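Local coordinates for protein MGS-M5 (Unidentified, PDB 4Q3N) that catalyses, as an L-lactate dehydrogenase, the NAD-dependent interconversion of L-lactate and pyruvate, at the interface of chains A and B and the interface of chains A and C. Sequence-based numbering; all coordinates share one arbitrary frame. Chains: chain A/B/C, MGS-M5.

One short stretch of chain A serves two neighbours. Its turn at 247-250 meets chain B in contact 1, and the start of strand 251-258 meets chain C in contact 2. The C-alpha centres of these contacts lie about 11 Å apart, with A:Asn250 in both. Contact 3 belongs to the same A-C interface, about 14 Å from contact 2 and 24 Å from contact 1; in chain C it lies on helix 194-200, a few residues beyond the strand 188-189 used in contact 2. Both interfaces are two-fold symmetric, as suits the four-copy assembly deposited and the tetramers typical of L-lactate dehydrogenases.

Contact 1: the interface of chains A and B. Residues chain A 247-250; chain B 29, 58.
B:Lys58 reaches over the backbone of A:Asn247, A:Asn248 and A:Glu249, in an interface between two copies of the dehydrogenase. Its CB starts against CG of A:Glu249, the two chains running antiparallel past one another. CG of B:Lys58 rests near the A:Glu249 CA at 3.9 Å. The bend at chi2 (-85°) lays CD beside the carbonyl oxygens of A:Asn247 and A:Asn248, and CE of B:Lys58 stays 3.4 Å from A:Asn248 O. A second bend, at chi4, brings B:Lys58 NZ, the ammonium group, to A:Asn248 O for a 2.6 Å hydrogen bond, nearly along the C=O axis. The same asparagine also gives a bond: its amide ND2 donates to the carboxylate OE2 of B:Glu29 at 2.9 Å. That bond is nearly straight at the hydrogen and lies in the amide plane, but meets the carboxylate on its syn side 20° out of plane. Two waters join the backbone of B:Lys58 to chain A. Water 1 lies 2.9 Å from B:Lys58 N and also bonds OE2 of A:Glu249; water 2 joins B:Lys58 O, at 2.7 Å, to A:Asn247 O. A:Asn248 and A:Asn250 both have left-handed backbone conformations, which help shape the turn between helix 232-246 and strand 251-258. From chain B come residues of its NAD-binding Rossmann half: B:Glu29 immediately precedes strand 30-34, and B:Lys58 lies just before strand 60-63.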
loop_
_atom_site.group_PDB
_atom_site.type_symbol
_atom_site.label_atom_id
_atom_site.label_comp_id
_atom_site.label_asym_id
_atom_site.label_seq_id
_atom_site.Cartn_x
_atom_site.Cartn_y
_atom_site.Cartn_z
ATOM N N ASN A 247 -0.173 -11.075 9.540
ATOM C CA ASN A 247 -0.865 -11.436 8.266
ATOM C C ASN A 247 -0.919 -12.948 8.060
ATOM O O ASN A 247 -1.385 -13.431 7.012
ATOM C CB ASN A 247 -0.178 -10.760 7.074
ATOM C CG ASN A 247 -0.353 -9.251 7.111
ATOM O OD1 ASN A 247 -1.449 -8.758 7.318
ATOM N ND2 ASN A 247 0.701 -8.545 6.946
ATOM N N ASN A 248 -0.447 -13.680 9.079
ATOM C CA ASN A 248 -0.569 -15.141 9.087
ATOM C C ASN A 248 0.003 -15.778 7.794
ATOM O O ASN A 248 -0.676 -16.595 7.117
ATOM C CB ASN A 248 -2.059 -15.541 9.241
ATOM C CG ASN A 248 -2.231 -17.009 9.530
ATOM O OD1 ASN A 248 -1.333 -17.612 10.125
ATOM N ND2 ASN A 248 -3.420 -17.604 9.154
ATOM N N GLU A 249 1.216 -15.402 7.432
ATOM C CA GLU A 249 1.683 -15.610 6.050
ATOM C C GLU A 249 2.242 -17.009 5.800
ATOM O O GLU A 249 2.218 -17.432 4.673
ATOM C CB GLU A 249 2.775 -14.570 5.684
ATOM C CG GLU A 249 2.218 -13.172 5.522
ATOM C CD GLU A 249 3.276 -12.148 5.146
ATOM O OE1 GLU A 249 4.501 -12.418 5.317
ATOM O OE2 GLU A 249 2.858 -11.053 4.716
ATOM N N ASN A 250 2.770 -17.694 6.837
ATOM C CA ASN A 250 3.593 -18.907 6.628
ATOM C C ASN A 250 4.755 -18.529 5.700
ATOM O O ASN A 250 5.012 -19.159 4.646
ATOM C CB ASN A 250 2.742 -20.068 6.065
ATOM C CG ASN A 250 1.833 -20.689 7.131
ATOM O OD1 ASN A 250 2.289 -21.042 8.210
ATOM N ND2 ASN A 250 0.558 -20.793 6.839
ATOM N N GLU B 29 -7.706 -10.832 5.286
ATOM C CA GLU B 29 -7.024 -12.097 5.102
ATOM C C GLU B 29 -7.895 -13.178 4.389
ATOM O O GLU B 29 -7.401 -13.915 3.532
ATOM C CB GLU B 29 -6.610 -12.657 6.455
ATOM C CG GLU B 29 -5.835 -13.992 6.323
ATOM C CD GLU B 29 -5.353 -14.554 7.648
ATOM O OE1 GLU B 29 -5.095 -13.756 8.602
ATOM O OE2 GLU B 29 -5.187 -15.798 7.736
ATOM N N LYS B 58 -1.047 -12.043 1.682
ATOM C CA LYS B 58 -1.373 -13.469 1.767
ATOM C C LYS B 58 -2.872 -13.540 2.065
ATOM O O LYS B 58 -3.357 -12.840 2.961
ATOM C CB LYS B 58 -0.545 -14.188 2.843
ATOM C CG LYS B 58 -0.896 -15.710 3.104
ATOM C CD LYS B 58 -2.065 -15.816 4.121
ATOM C CE LYS B 58 -2.635 -17.207 4.367
ATOM N NZ LYS B 58 -1.699 -18.000 5.144
HETATM O O HOH W 1 0.679 -10.647 3.526
HETATM O O HOH W 2 -3.140 -11.899 5.493
#

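Contact 2: the interface of chains A and C. Residues chain A 250-252, 276; chain C 163, 167, 189-190.
A:Arg251, A:Ile252 and C:Asn167 meet around water 3, whose oxygen is gripped from both chains of this lactate/malate dehydrogenase-family interface. The guanidinium NE of A:Arg251 donates to the water at 2.8 Å, the A:Ile252 carbonyl O bonds it at 2.7 Å, and the atom modelled as OD1 of C:Asn167 lies 3.0 Å from it. On the other branch of the same asparagine amide, ND2 lies 2.8 Å from the backbone N of A:Ile252. As modelled, two donors face each other there; the amide may really be turned over, its oxygen accepting from the peptide N-H and its NH2 towards the water, so the modelled placing of the amide N and O is doubtful. The aliphatic part of A:Arg251 passes beside that amide, while the guanidinium and amide planes stand 56° apart. Beyond this polar end, A:Ile252 brings its CD1 methyl against two groups of chain C: CG1 of C:Val189 at 3.8 Å and CG2 of C:Ile163 at 3.9 Å, crossing both side chains at about a right angle. The longer branch gets there with CG1 opposite the carbonyl carbon (chi1 -59°) and an extended second torsion. C:Ile163 sends its other arm elsewhere, to A:Val276 on strand 270-278, where its CD1 lies 3.6 Å from CG2 of the valine. Its backbone CA also packs near A:Asn250, just before strand 251-258, with the asparagine carbonyl O 3.5 Å away.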
loop_
_atom_site.group_PDB
_atom_site.type_symbol
_atom_site.label_atom_id
_atom_site.label_comp_id
_atom_site.label_asym_id
_atom_site.label_seq_id
_atom_site.Cartn_x
_atom_site.Cartn_y
_atom_site.Cartn_z
ATOM N N ASN A 250 2.770 -17.694 6.837
ATOM C CA ASN A 250 3.593 -18.907 6.628
ATOM C C ASN A 250 4.755 -18.529 5.700
ATOM O O ASN A 250 5.012 -19.159 4.646
ATOM C CB ASN A 250 2.742 -20.068 6.065
ATOM C CG ASN A 250 1.833 -20.689 7.131
ATOM O OD1 ASN A 250 2.289 -21.042 8.210
ATOM N ND2 ASN A 250 0.558 -20.793 6.839
ATOM N N ARG A 251 5.433 -17.469 6.124
ATOM C CA ARG A 251 6.568 -16.862 5.430
ATOM C C ARG A 251 7.867 -17.462 5.971
ATOM O O ARG A 251 7.997 -17.656 7.167
ATOM C CB ARG A 251 6.567 -15.373 5.666
ATOM C CG ARG A 251 7.495 -14.565 4.733
ATOM C CD ARG A 251 6.864 -14.472 3.324
ATOM N NE ARG A 251 7.743 -13.695 2.461
ATOM C CZ ARG A 251 7.365 -13.070 1.350
ATOM N NH1 ARG A 251 6.104 -13.124 0.959
ATOM N NH2 ARG A 251 8.258 -12.362 0.644
ATOM N N ILE A 252 8.832 -17.714 5.104
ATOM C CA ILE A 252 10.136 -18.228 5.551
ATOM C C ILE A 252 11.083 -17.053 5.716
ATOM O O ILE A 252 11.361 -16.328 4.737
ATOM C CB ILE A 252 10.736 -19.221 4.554
ATOM C CG1 ILE A 252 9.764 -20.394 4.374
ATOM C CG2 ILE A 252 12.139 -19.686 5.056
ATOM C CD1 ILE A 252 10.097 -21.292 3.198
ATOM N N VAL A 276 9.476 -20.868 9.399
ATOM C CA VAL A 276 8.164 -20.530 8.895
ATOM C C VAL A 276 7.384 -19.796 9.984
ATOM O O VAL A 276 7.102 -20.374 11.047
ATOM C CB VAL A 276 7.379 -21.810 8.452
ATOM C CG1 VAL A 276 5.999 -21.399 7.890
ATOM C CG2 VAL A 276 8.165 -22.576 7.413
ATOM N N ILE C 163 2.998 -22.981 2.671
ATOM C CA ILE C 163 3.989 -21.863 2.673
ATOM C C ILE C 163 3.407 -20.746 1.772
ATOM O O ILE C 163 2.809 -21.048 0.728
ATOM C CB ILE C 163 5.373 -22.331 2.101
ATOM C CG1 ILE C 163 5.977 -23.453 2.954
ATOM C CG2 ILE C 163 6.391 -21.097 1.888
ATOM C CD1 ILE C 163 6.298 -23.015 4.375
ATOM N N ASN C 167 6.698 -17.261 -1.615
ATOM C CA ASN C 167 8.007 -17.846 -1.267
ATOM C C ASN C 167 8.317 -19.034 -2.188
ATOM O O ASN C 167 9.347 -19.664 -2.050
ATOM C CB ASN C 167 8.026 -18.388 0.180
ATOM C CG ASN C 167 8.563 -17.410 1.195
ATOM O OD1 ASN C 167 9.374 -16.502 0.913
ATOM N ND2 ASN C 167 8.110 -17.592 2.401
ATOM N N VAL C 189 11.755 -23.478 -2.673
ATOM C CA VAL C 189 10.838 -22.834 -1.742
ATOM C C VAL C 189 11.739 -22.036 -0.808
ATOM O O VAL C 189 12.580 -22.603 -0.118
ATOM C CB VAL C 189 9.960 -23.876 -1.004
ATOM C CG1 VAL C 189 9.051 -23.182 0.033
ATOM C CG2 VAL C 189 9.123 -24.652 -2.030
ATOM N N GLY C 190 11.637 -20.710 -0.858
ATOM C CA GLY C 190 12.581 -19.892 -0.111
ATOM C C GLY C 190 13.892 -20.036 -0.871
ATOM O O GLY C 190 13.981 -19.698 -2.050
HETATM O O HOH W 3 10.428 -14.499 2.939
#

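Contact 3: the interface of chains A and C. Residues chain A 186, 289; chain C 196, 199.
A:Lys289 reaches obliquely across C:Asp196 and ends with its amino group near two carboxylates, a salt-bridge patch in the two-fold interface of chains A and C that probably helps hold the tetramer together. Its NZ forms a salt bridge to OD2 of C:Asp199 at 3.5 Å and a longer one to OD1 of C:Asp196 at 3.7 Å, distances at which charge attraction probably does most of the work. The two aspartates sit three residues apart on helix 194-200, which brings their carboxylates to the same lysine. The lysine crosses C:Asp199 at about a right angle. Its methylenes run past the C:Asp196 carboxylate, CD coming 4.0 Å from that CG, before the bend at chi4 (85°) swings NZ to the aspartates. With an alanine here, both carboxylates would probably lose their positive mate from chain A, and the surface that the lysine methylenes hide on C:Asp196 would be bared. The other carboxylate oxygen of C:Asp196, OD2, is tied back to chain A through water 4, 2.6 Å away. On the chain A side this water takes the nearly straight N-H bond from the backbone N of A:Lys289 at 2.8 Å and also meets A:Asn186 OD1. A:Asn186, in the 3-10 helix 184-186, thereby helps position the lysine's backbone, using both ends of its amide. Its ND2 donates to the A:Lys289 carbonyl O at 3.0 Å, from 38° above the carbonyl plane.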
loop_
_atom_site.group_PDB
_atom_site.type_symbol
_atom_site.label_atom_id
_atom_site.label_comp_id
_atom_site.label_asym_id
_atom_site.label_seq_id
_atom_site.Cartn_x
_atom_site.Cartn_y
_atom_site.Cartn_z
ATOM N N ASN A 186 22.763 -23.108 -0.872
ATOM C CA ASN A 186 21.299 -22.938 -1.083
ATOM C C ASN A 186 20.957 -21.490 -1.397
ATOM O O ASN A 186 20.219 -20.849 -0.649
ATOM C CB ASN A 186 20.496 -23.350 0.158
ATOM C CG ASN A 186 20.465 -24.844 0.393
ATOM O OD1 ASN A 186 19.429 -25.481 0.217
ATOM N ND2 ASN A 186 21.592 -25.416 0.815
ATOM N N LYS A 289 19.791 -28.598 3.407
ATOM C CA LYS A 289 20.960 -29.494 3.255
ATOM C C LYS A 289 22.210 -28.608 3.181
ATOM O O LYS A 289 22.438 -27.950 2.175
ATOM C CB LYS A 289 20.864 -30.383 1.991
ATOM C CG LYS A 289 19.867 -31.552 2.024
ATOM C CD LYS A 289 20.200 -32.574 0.890
ATOM C CE LYS A 289 19.679 -33.999 1.155
ATOM N NZ LYS A 289 18.255 -34.293 0.755
ATOM N N ASP C 196 14.696 -31.221 -2.207
ATOM C CA ASP C 196 14.948 -31.290 -0.761
ATOM C C ASP C 196 13.659 -31.101 0.031
ATOM O O ASP C 196 13.477 -31.713 1.073
ATOM C CB ASP C 196 15.967 -30.235 -0.325
ATOM C CG ASP C 196 17.330 -30.450 -0.939
ATOM O OD1 ASP C 196 17.557 -31.526 -1.526
ATOM O OD2 ASP C 196 18.179 -29.537 -0.804
ATOM N N ASP C 199 11.878 -34.333 0.045
ATOM C CA ASP C 199 12.459 -35.288 1.003
ATOM C C ASP C 199 12.113 -34.967 2.441
ATOM O O ASP C 199 12.034 -35.856 3.264
ATOM C CB ASP C 199 13.981 -35.354 0.873
ATOM C CG ASP C 199 14.426 -36.093 -0.369
ATOM O OD1 ASP C 199 13.604 -36.844 -0.949
ATOM O OD2 ASP C 199 15.594 -35.909 -0.767
HETATM O O HOH W 4 18.412 -27.728 1.107
#